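Local coordinates for protein post-proline cleaving enzyme (Rickettsia typhi, PDB 4HVT) that probably acts as a serine oligopeptidase of the prolyl oligopeptidase family, cleaving short peptides on the carboxyl side of proline residues, at residues A262-D265 with Y269-Y272; T293-F298 with F303-S308; Y440-E445 with I499-W504. One frame throughout, in Å; residues are numbered along the deposited sequence.

Overall arrangement
Contacts 1 and 2 are beta hairpins in consecutive four-stranded propeller sheets, and they touch: N271 ND2 lies 3.8 Å from W304 CH2, and Y269 CE1 3.9 Å from T293 CG2. Contact 3 is remote, its centre about 44 Å and 37 Å from those of contacts 1 and 2, where the loop 440-445 meets a hydrolase helix. Buried residues number 3 of 6, 4 of 9 and 1 of 4 in contacts 1 to 3, so contact 3, with S441 exposed, is the most surface-like. Backbone hydrogen bonds hold both hairpins; contact 3 relies on ring packing and bridging waters. Contact 1 pairs an amide with a phenol ring and a lysine chain with an aspartate; contact 2 combines aromatic packing with a water-linked end.

Contact 1: A262-D265 with Y269-Y272; sequences ANKD and YDNY
Within the beta hairpin of strands 257-263 and 269-275, A262 and D270 form an antiparallel hydrogen-bonded pair, and N263 with Y269 is the non-hydrogen-bonded pair beside it, toward the turn. The first pair is defined by two reciprocal backbone bonds: A262 N to D270 O at 2.9 Å and D270 N to A262 O at 2.9 Å, with N-H...O angles of 157° and 153°. A262 O also receives a CA-H...O contact from Y269 CA at 3.2 Å.

On the face carrying N263 and Y269, the asparagine amide lies over the phenol ring. N263 CG is 3.8 Å from Y269 CE2, and N263 ND2 is 3.4 Å from Y269 CZ. With CG anti to the backbone N (chi1 -174°), the amide is carried to the ring, yet its plane is inclined to it and no parallel stack results. N263 ND2 also approaches Y269 OH, but the poor angle rules out a hydrogen bond. The amide is held instead by F266, whose backbone N donates to N263 OD1, while Y242 OH gives ND2 only a weak bond.

The opposite face belongs to A262 and D270, with K264 at its end. The lysine chain crosses the aspartate at about a right angle and touches it through a methylene group: K264 CD is 3.8 Å from D270 OD1. K264 NZ stops 4.6 Å from that oxygen, beyond a salt bridge, so the attraction is probably only a long-range one. D270 OD2 is hydrogen-bonded to Y240 OH.

Past the strands, D265 accepts backbone N-H groups of Y267 and N268 at OD1, and its carbonyl bonds to T609 in the hydrolase part. The paired strands are the middle two of a four-stranded antiparallel sheet, the arrangement of a beta-propeller blade.

Contact 2: T293-F298 with F303-S308; sequences TLQGSF and FWLLRS
L294 and W304 face each other as a non-hydrogen-bonded antiparallel pair in the tightly packed part of this hairpin. L294 CB sits over the six-membered ring of the indole, 4.1 Å from its centroid and 12° off the ring normal, a CH-pi contact. With its CG anti to the backbone N (chi1 179°), the leucine crosses the indole at a slant and sets CD1 3.5 Å from W304 NE1. That nitrogen is buried and has no hydrogen-bonding partner in the model. M288, V323, L325 and L330 add to the packing around the tryptophan.

F303, also buried, lies on the other face from W304, on the side of T293 and L305. Its CD2 is 3.5 Å from G296 O and its CE2 is 4.0 Å from F298 CB, while I355 and V362 of the next sheet and the ring of W384 also pack on it. Here the strands lose simple register: Q295 N donates to F303 O, whereas F303 N donates to G296 O, so two residues face one, as in a beta bulge. The backbone angles of G296 would jam any CB against the carbonyl O of Q295, which suits a residue without a side chain. Strands 293-298 and 301-305 are the first two of a four-stranded antiparallel propeller blade.

The more open, water-bound end of the hairpin holds T293 and L305, paired by reciprocal backbone bonds, their side chains side by side and pointing the same way. Q295 and L305 pack on F352. The bend of Q295 at chi2 (-64°) folds its amide across L305, where NE2 reaches T293 OG1 at 3.0 Å. That oxygen accepts from the glutamine and donates to a water 2.8 Å away. The water in turn donates to L305 O at 3.2 Å, a carbonyl already taken by T293 N.

Contact 3: Y440-E445 with I499-W504; sequences YSFDSE and IKNEVW
F442 packs against N501 and E502 where the loop leading from the last propeller strand, 432-436, to the first strand of the eight-stranded hydrolase sheet, 447-455, passes helix 498-505. The connection from propeller to alpha/beta hydrolase thus packs on a helix of the hydrolase part, in the two-domain architecture of the prolyl oligopeptidase family.

The apolar part rests on one ring. With its CG anti to the backbone N (chi1 -171°), F442 extends toward the helix and brings CZ to 3.5 Å from N501 CB. Farther back on the ring, CD1 lies 4.1 Å from E502 CG, the glutamate running past in the opposite direction. Outside these segments F442 stacks on Y447 and meets F496 edge-to-face.

The polar part has no direct hydrogen bond between loop and helix. N501 ND2 instead donates to S417 O, and E502 OE2 forms a salt bridge with R498. S441 O and E502 OE1 are 4.1 Å apart, and water spans the separation. One water donates to S441 O at 2.9 Å and to E502 OE1 at 2.6 Å; a second donates to the same carbonyl and, at 2.8 Å, to E502 OE2.

Contact 1: A262-D265 with Y269-Y272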
loop_
_atom_site.group_PDB
_atom_site.type_symbol
_atom_site.label_atom_id
_atom_site.label_comp_id
_atom_site.label_asym_id
_atom_site.label_seq_id
_atom_site.Cartn_x
_atom_site.Cartn_y
_atom_site.Cartn_z
ATOM N N ALA A 262 -8.540 13.700 -11.831
ATOM C CA ALA A 262 -8.995 14.530 -10.710
ATOM C C ALA A 262 -9.935 13.690 -9.848
ATOM O O ALA A 262 -11.041 13.388 -10.226
ATOM C CB ALA A 262 -9.705 15.772 -11.196
ATOM N N ASN A 263 -9.459 13.353 -8.684
ATOM C CA ASN A 263 -10.195 12.491 -7.782
ATOM C C ASN A 263 -11.082 13.432 -6.917
ATOM O O ASN A 263 -10.560 14.276 -6.177
ATOM C CB ASN A 263 -9.228 11.678 -6.952
ATOM C CG ASN A 263 -9.956 10.655 -6.095
ATOM O OD1 ASN A 263 -10.988 10.989 -5.532
ATOM N ND2 ASN A 263 -9.469 9.442 -6.016
ATOM N N LYS A 264 -12.392 13.315 -7.116
ATOM C CA LYS A 264 -13.359 14.224 -6.481
ATOM C C LYS A 264 -13.609 13.856 -5.012
ATOM O O LYS A 264 -13.592 14.724 -4.123
ATOM C CB LYS A 264 -14.677 14.176 -7.236
ATOM C CG LYS A 264 -14.578 14.383 -8.749
ATOM C CD LYS A 264 -15.962 14.116 -9.386
ATOM C CE LYS A 264 -16.934 15.240 -9.042
ATOM N NZ LYS A 264 -18.353 14.876 -9.355
ATOM N N ASP A 265 -13.917 12.606 -4.762
ATOM C CA ASP A 265 -14.359 12.159 -3.410
ATOM C C ASP A 265 -13.845 10.785 -2.982
ATOM O O ASP A 265 -14.459 10.096 -2.138
ATOM C CB ASP A 265 -15.884 12.206 -3.376
ATOM C CG ASP A 265 -16.532 11.105 -4.217
ATOM O OD1 ASP A 265 -15.821 10.326 -4.846
ATOM O OD2 ASP A 265 -17.787 11.009 -4.199
ATOM N N TYR A 269 -14.309 10.416 -10.112
ATOM C CA TYR A 269 -13.306 11.160 -10.751
ATOM C C TYR A 269 -13.855 11.977 -11.906
ATOM O O TYR A 269 -14.875 11.589 -12.511
ATOM C CB TYR A 269 -12.286 10.184 -11.363
ATOM C CG TYR A 269 -11.521 9.317 -10.428
ATOM C CD1 TYR A 269 -12.116 8.172 -9.857
ATOM C CD2 TYR A 269 -10.185 9.572 -10.172
ATOM C CE1 TYR A 269 -11.358 7.339 -9.039
ATOM C CE2 TYR A 269 -9.448 8.761 -9.349
ATOM C CZ TYR A 269 -10.040 7.636 -8.804
ATOM O OH TYR A 269 -9.288 6.816 -7.981
ATOM N N ASP A 270 -13.135 13.068 -12.242
ATOM C CA ASP A 270 -13.161 13.708 -13.544
ATOM C C ASP A 270 -11.829 13.401 -14.201
ATOM O O ASP A 270 -10.811 13.760 -13.676
ATOM C CB ASP A 270 -13.236 15.230 -13.459
ATOM C CG ASP A 270 -14.499 15.726 -12.852
ATOM O OD1 ASP A 270 -15.557 15.054 -12.999
ATOM O OD2 ASP A 270 -14.419 16.835 -12.304
ATOM N N ASN A 271 -11.850 12.757 -15.359
ATOM C CA ASN A 271 -10.615 12.366 -16.037
ATOM C C ASN A 271 -10.566 13.012 -17.435
ATOM O O ASN A 271 -11.621 13.280 -18.068
ATOM C CB ASN A 271 -10.524 10.849 -16.215
ATOM C CG ASN A 271 -10.433 10.103 -14.928
ATOM O OD1 ASN A 271 -9.673 10.456 -14.091
ATOM N ND2 ASN A 271 -11.187 9.051 -14.799
ATOM N N TYR A 272 -9.366 13.274 -17.911
ATOM C CA TYR A 272 -9.156 13.958 -19.165
ATOM C C TYR A 272 -7.957 13.378 -19.943
ATOM O O TYR A 272 -7.051 12.817 -19.383
ATOM C CB TYR A 272 -8.818 15.447 -18.968
ATOM C CG TYR A 272 -9.806 16.188 -18.089
ATOM C CD1 TYR A 272 -9.795 16.051 -16.715
ATOM C CD2 TYR A 272 -10.697 17.054 -18.672
ATOM C CE1 TYR A 272 -10.707 16.750 -15.941
ATOM C CE2 TYR A 272 -11.612 17.736 -17.894
ATOM C CZ TYR A 272 -11.586 17.542 -16.532
ATOM O OH TYR A 272 -12.512 18.253 -15.738
#

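Contact 2: T293-F298 with F303-S308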
loop_
_atom_site.group_PDB
_atom_site.type_symbol
_atom_site.label_atom_id
_atom_site.label_comp_id
_atom_site.label_asym_id
_atom_site.label_seq_id
_atom_site.Cartn_x
_atom_site.Cartn_y
_atom_site.Cartn_z
ATOM N N THR A 293 -12.042 3.046 -13.246
ATOM C CA THR A 293 -10.630 3.374 -13.118
ATOM C C THR A 293 -9.779 2.772 -14.223
ATOM O O THR A 293 -10.014 1.655 -14.672
ATOM C CB THR A 293 -10.074 2.926 -11.748
ATOM O OG1 THR A 293 -10.407 1.567 -11.522
ATOM C CG2 THR A 293 -10.669 3.821 -10.647
ATOM N N LEU A 294 -8.842 3.568 -14.707
ATOM C CA LEU A 294 -7.889 3.109 -15.693
ATOM C C LEU A 294 -6.908 2.140 -15.103
ATOM O O LEU A 294 -6.233 2.417 -14.128
ATOM C CB LEU A 294 -7.129 4.308 -16.275
ATOM C CG LEU A 294 -6.037 3.989 -17.332
ATOM C CD1 LEU A 294 -6.652 3.339 -18.602
ATOM C CD2 LEU A 294 -5.317 5.318 -17.633
ATOM N N GLN A 295 -6.789 0.991 -15.750
ATOM C CA GLN A 295 -5.933 -0.100 -15.241
ATOM C C GLN A 295 -4.706 -0.437 -16.073
ATOM O O GLN A 295 -3.855 -1.258 -15.676
ATOM C CB GLN A 295 -6.772 -1.377 -15.079
ATOM C CG GLN A 295 -7.876 -1.232 -14.039
ATOM C CD GLN A 295 -7.344 -1.015 -12.671
ATOM O OE1 GLN A 295 -6.260 -1.528 -12.306
ATOM N NE2 GLN A 295 -8.040 -0.216 -11.881
ATOM N N GLY A 296 -4.573 0.163 -17.230
ATOM C CA GLY A 296 -3.472 -0.134 -18.124
ATOM C C GLY A 296 -3.849 0.079 -19.579
ATOM O O GLY A 296 -4.989 0.460 -19.901
ATOM N N SER A 297 -2.940 -0.321 -20.466
ATOM C CA SER A 297 -3.126 -0.206 -21.935
ATOM C C SER A 297 -2.307 -1.273 -22.643
ATOM O O SER A 297 -1.424 -1.877 -22.088
ATOM C CB SER A 297 -2.673 1.133 -22.418
ATOM O OG SER A 297 -1.286 1.320 -22.241
ATOM N N PHE A 298 -2.621 -1.415 -23.928
ATOM C CA PHE A 298 -1.891 -2.249 -24.844
ATOM C C PHE A 298 -2.133 -1.653 -26.221
ATOM O O PHE A 298 -3.291 -1.516 -26.651
ATOM C CB PHE A 298 -2.399 -3.667 -24.821
ATOM C CG PHE A 298 -1.590 -4.613 -25.685
ATOM C CD1 PHE A 298 -0.257 -4.845 -25.406
ATOM C CD2 PHE A 298 -2.154 -5.215 -26.815
ATOM C CE1 PHE A 298 0.485 -5.716 -26.213
ATOM C CE2 PHE A 298 -1.411 -6.078 -27.628
ATOM C CZ PHE A 298 -0.102 -6.341 -27.311
ATOM N N PHE A 303 -7.694 -0.241 -20.717
ATOM C CA PHE A 303 -8.474 -1.153 -19.879
ATOM C C PHE A 303 -9.015 -0.434 -18.695
ATOM O O PHE A 303 -8.258 0.221 -17.978
ATOM C CB PHE A 303 -7.597 -2.290 -19.375
ATOM C CG PHE A 303 -6.909 -3.064 -20.480
ATOM C CD1 PHE A 303 -7.649 -3.841 -21.291
ATOM C CD2 PHE A 303 -5.545 -2.943 -20.725
ATOM C CE1 PHE A 303 -7.096 -4.538 -22.333
ATOM C CE2 PHE A 303 -4.984 -3.622 -21.784
ATOM C CZ PHE A 303 -5.771 -4.382 -22.618
ATOM N N TRP A 304 -10.314 -0.622 -18.396
ATOM C CA TRP A 304 -10.992 0.088 -17.349
ATOM C C TRP A 304 -11.764 -0.903 -16.484
ATOM O O TRP A 304 -12.462 -1.808 -16.977
ATOM C CB TRP A 304 -11.942 1.135 -17.915
ATOM C CG TRP A 304 -11.244 2.315 -18.501
ATOM C CD1 TRP A 304 -10.514 2.334 -19.652
ATOM C CD2 TRP A 304 -11.166 3.661 -17.962
ATOM N NE1 TRP A 304 -9.949 3.594 -19.852
ATOM C CE2 TRP A 304 -10.359 4.425 -18.835
ATOM C CE3 TRP A 304 -11.696 4.287 -16.800
ATOM C CZ2 TRP A 304 -10.094 5.787 -18.615
ATOM C CZ3 TRP A 304 -11.423 5.621 -16.591
ATOM C CH2 TRP A 304 -10.654 6.372 -17.512
ATOM N N LEU A 305 -11.592 -0.737 -15.182
ATOM C CA LEU A 305 -12.314 -1.502 -14.172
ATOM C C LEU A 305 -13.565 -0.751 -13.748
ATOM O O LEU A 305 -13.496 0.446 -13.517
ATOM C CB LEU A 305 -11.435 -1.706 -12.932
ATOM C CG LEU A 305 -12.018 -2.418 -11.707
ATOM C CD1 LEU A 305 -12.370 -3.843 -12.097
ATOM C CD2 LEU A 305 -11.059 -2.349 -10.541
ATOM N N LEU A 306 -14.657 -1.497 -13.583
ATOM C CA LEU A 306 -15.918 -0.946 -13.095
ATOM C C LEU A 306 -16.068 -1.166 -11.597
ATOM O O LEU A 306 -15.898 -2.260 -11.116
ATOM C CB LEU A 306 -17.108 -1.524 -13.857
ATOM C CG LEU A 306 -17.054 -1.479 -15.387
ATOM C CD1 LEU A 306 -18.381 -1.935 -15.974
ATOM C CD2 LEU A 306 -16.654 -0.092 -15.892
ATOM N N ARG A 307 -16.464 -0.103 -10.903
ATOM C CA ARG A 307 -16.818 -0.211 -9.484
ATOM C C ARG A 307 -18.355 -0.378 -9.330
ATOM O O ARG A 307 -18.842 -0.868 -8.293
ATOM C CB ARG A 307 -16.319 1.045 -8.734
ATOM C CG ARG A 307 -16.876 1.156 -7.331
ATOM C CD ARG A 307 -16.061 2.122 -6.487
ATOM N NE ARG A 307 -16.772 2.498 -5.261
ATOM C CZ ARG A 307 -16.750 1.829 -4.112
ATOM N NH1 ARG A 307 -16.081 0.692 -4.018
ATOM N NH2 ARG A 307 -17.498 2.253 -3.059
ATOM N N SER A 308 -19.121 0.139 -10.302
ATOM C CA SER A 308 -20.565 0.017 -10.324
ATOM C C SER A 308 -21.041 -0.600 -11.623
ATOM O O SER A 308 -20.309 -0.575 -12.636
ATOM C CB SER A 308 -21.214 1.399 -10.129
ATOM O OG SER A 308 -20.832 1.952 -8.893
HETATM O O HOH W 1 -12.945 1.312 -10.473
#

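Contact 3: Y440-E445 with I499-W504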
loop_
_atom_site.group_PDB
_atom_site.type_symbol
_atom_site.label_atom_id
_atom_site.label_comp_id
_atom_site.label_asym_id
_atom_site.label_seq_id
_atom_site.Cartn_x
_atom_site.Cartn_y
_atom_site.Cartn_z
ATOM N N TYR A 440 17.610 -18.091 1.231
ATOM C CA TYR A 440 17.389 -18.419 2.617
ATOM C C TYR A 440 16.579 -19.693 2.736
ATOM O O TYR A 440 15.939 -20.115 1.800
ATOM C CB TYR A 440 16.674 -17.278 3.332
ATOM C CG TYR A 440 15.334 -16.909 2.770
ATOM C CD1 TYR A 440 14.187 -17.586 3.146
ATOM C CD2 TYR A 440 15.199 -15.852 1.852
ATOM C CE1 TYR A 440 12.937 -17.224 2.625
ATOM C CE2 TYR A 440 13.968 -15.515 1.343
ATOM C CZ TYR A 440 12.841 -16.193 1.736
ATOM O OH TYR A 440 11.633 -15.755 1.188
ATOM N N SER A 441 16.635 -20.299 3.926
ATOM C CA SER A 441 16.040 -21.607 4.165
ATOM C C SER A 441 14.707 -21.470 4.918
ATOM O O SER A 441 14.628 -20.724 5.905
ATOM C CB SER A 441 17.023 -22.453 4.976
ATOM O OG SER A 441 16.362 -23.550 5.551
ATOM N N PHE A 442 13.662 -22.125 4.425
ATOM C CA PHE A 442 12.357 -22.194 5.103
ATOM C C PHE A 442 11.699 -23.503 4.695
ATOM O O PHE A 442 11.365 -23.704 3.538
ATOM C CB PHE A 442 11.405 -21.020 4.812
ATOM C CG PHE A 442 10.189 -21.015 5.682
ATOM C CD1 PHE A 442 10.269 -20.624 7.014
ATOM C CD2 PHE A 442 8.981 -21.477 5.201
ATOM C CE1 PHE A 442 9.147 -20.676 7.852
ATOM C CE2 PHE A 442 7.852 -21.501 6.009
ATOM C CZ PHE A 442 7.930 -21.114 7.348
ATOM N N ASP A 443 11.538 -24.393 5.667
ATOM C CA ASP A 443 11.080 -25.764 5.433
ATOM C C ASP A 443 9.553 -25.784 5.457
ATOM O O ASP A 443 8.933 -26.051 6.510
ATOM C CB ASP A 443 11.636 -26.658 6.536
ATOM C CG ASP A 443 11.252 -28.108 6.350
ATOM O OD1 ASP A 443 10.831 -28.465 5.215
ATOM O OD2 ASP A 443 11.358 -28.862 7.354
ATOM N N SER A 444 8.964 -25.525 4.296
ATOM C CA SER A 444 7.515 -25.398 4.139
ATOM C C SER A 444 6.715 -26.646 4.602
ATOM O O SER A 444 5.601 -26.516 5.089
ATOM C CB SER A 444 7.210 -25.021 2.688
ATOM O OG SER A 444 7.990 -23.871 2.346
ATOM N N GLU A 445 7.306 -27.836 4.467
ATOM C CA GLU A 445 6.670 -29.084 4.884
ATOM C C GLU A 445 6.465 -29.195 6.386
ATOM O O GLU A 445 5.722 -30.061 6.808
ATOM C CB GLU A 445 7.472 -30.296 4.390
ATOM C CG GLU A 445 7.307 -30.551 2.912
ATOM C CD GLU A 445 7.610 -31.979 2.499
ATOM O OE1 GLU A 445 7.929 -32.836 3.371
ATOM O OE2 GLU A 445 7.535 -32.262 1.282
ATOM N N ILE A 499 9.157 -12.659 8.158
ATOM C CA ILE A 499 9.233 -12.312 9.560
ATOM C C ILE A 499 8.194 -13.100 10.375
ATOM O O ILE A 499 8.499 -13.653 11.421
ATOM C CB ILE A 499 9.021 -10.798 9.813
ATOM C CG1 ILE A 499 10.123 -9.952 9.162
ATOM C CG2 ILE A 499 8.995 -10.551 11.311
ATOM C CD1 ILE A 499 11.442 -9.989 9.918
ATOM N N LYS A 500 6.946 -13.098 9.938
ATOM C CA LYS A 500 5.909 -13.791 10.695
ATOM C C LYS A 500 6.182 -15.291 10.719
ATOM O O LYS A 500 6.082 -15.936 11.744
ATOM C CB LYS A 500 4.510 -13.506 10.110
ATOM N N ASN A 501 6.553 -15.864 9.565
ATOM C CA ASN A 501 6.794 -17.292 9.527
ATOM C C ASN A 501 7.959 -17.726 10.398
ATOM O O ASN A 501 7.897 -18.749 11.080
ATOM C CB ASN A 501 7.055 -17.762 8.082
ATOM C CG ASN A 501 5.781 -17.809 7.248
ATOM O OD1 ASN A 501 4.670 -17.847 7.788
ATOM N ND2 ASN A 501 5.924 -17.736 5.942
ATOM N N GLU A 502 9.043 -16.958 10.355
ATOM C CA GLU A 502 10.252 -17.357 11.090
ATOM C C GLU A 502 10.254 -16.927 12.541
ATOM O O GLU A 502 10.707 -17.662 13.383
ATOM C CB GLU A 502 11.492 -16.814 10.416
ATOM C CG GLU A 502 11.675 -17.320 8.998
ATOM C CD GLU A 502 13.108 -17.594 8.711
ATOM O OE1 GLU A 502 13.587 -18.626 9.269
ATOM O OE2 GLU A 502 13.724 -16.818 7.937
ATOM N N VAL A 503 9.756 -15.737 12.841
ATOM C CA VAL A 503 9.778 -15.260 14.212
ATOM C C VAL A 503 8.593 -15.779 15.009
ATOM O O VAL A 503 8.772 -16.115 16.166
ATOM C CB VAL A 503 9.830 -13.750 14.338
ATOM C CG1 VAL A 503 9.894 -13.395 15.809
ATOM C CG2 VAL A 503 11.051 -13.235 13.593
ATOM N N TRP A 504 7.419 -15.861 14.387
ATOM C CA TRP A 504 6.204 -16.278 15.068
ATOM C C TRP A 504 5.917 -17.791 14.878
ATOM O O TRP A 504 5.899 -18.518 15.861
ATOM C CB TRP A 504 5.020 -15.369 14.667
ATOM C CG TRP A 504 3.839 -15.464 15.619
ATOM C CD1 TRP A 504 2.692 -16.146 15.386
ATOM C CD2 TRP A 504 3.733 -14.930 16.923
ATOM N NE1 TRP A 504 1.880 -16.094 16.462
ATOM C CE2 TRP A 504 2.475 -15.322 17.426
ATOM C CE3 TRP A 504 4.574 -14.154 17.735
ATOM C CZ2 TRP A 504 2.025 -14.961 18.710
ATOM C CZ3 TRP A 504 4.129 -13.800 19.009
ATOM C CH2 TRP A 504 2.865 -14.216 19.481
HETATM O O HOH W 2 13.537 -21.118 8.586
HETATM O O HOH W 3 15.828 -18.599 7.283
#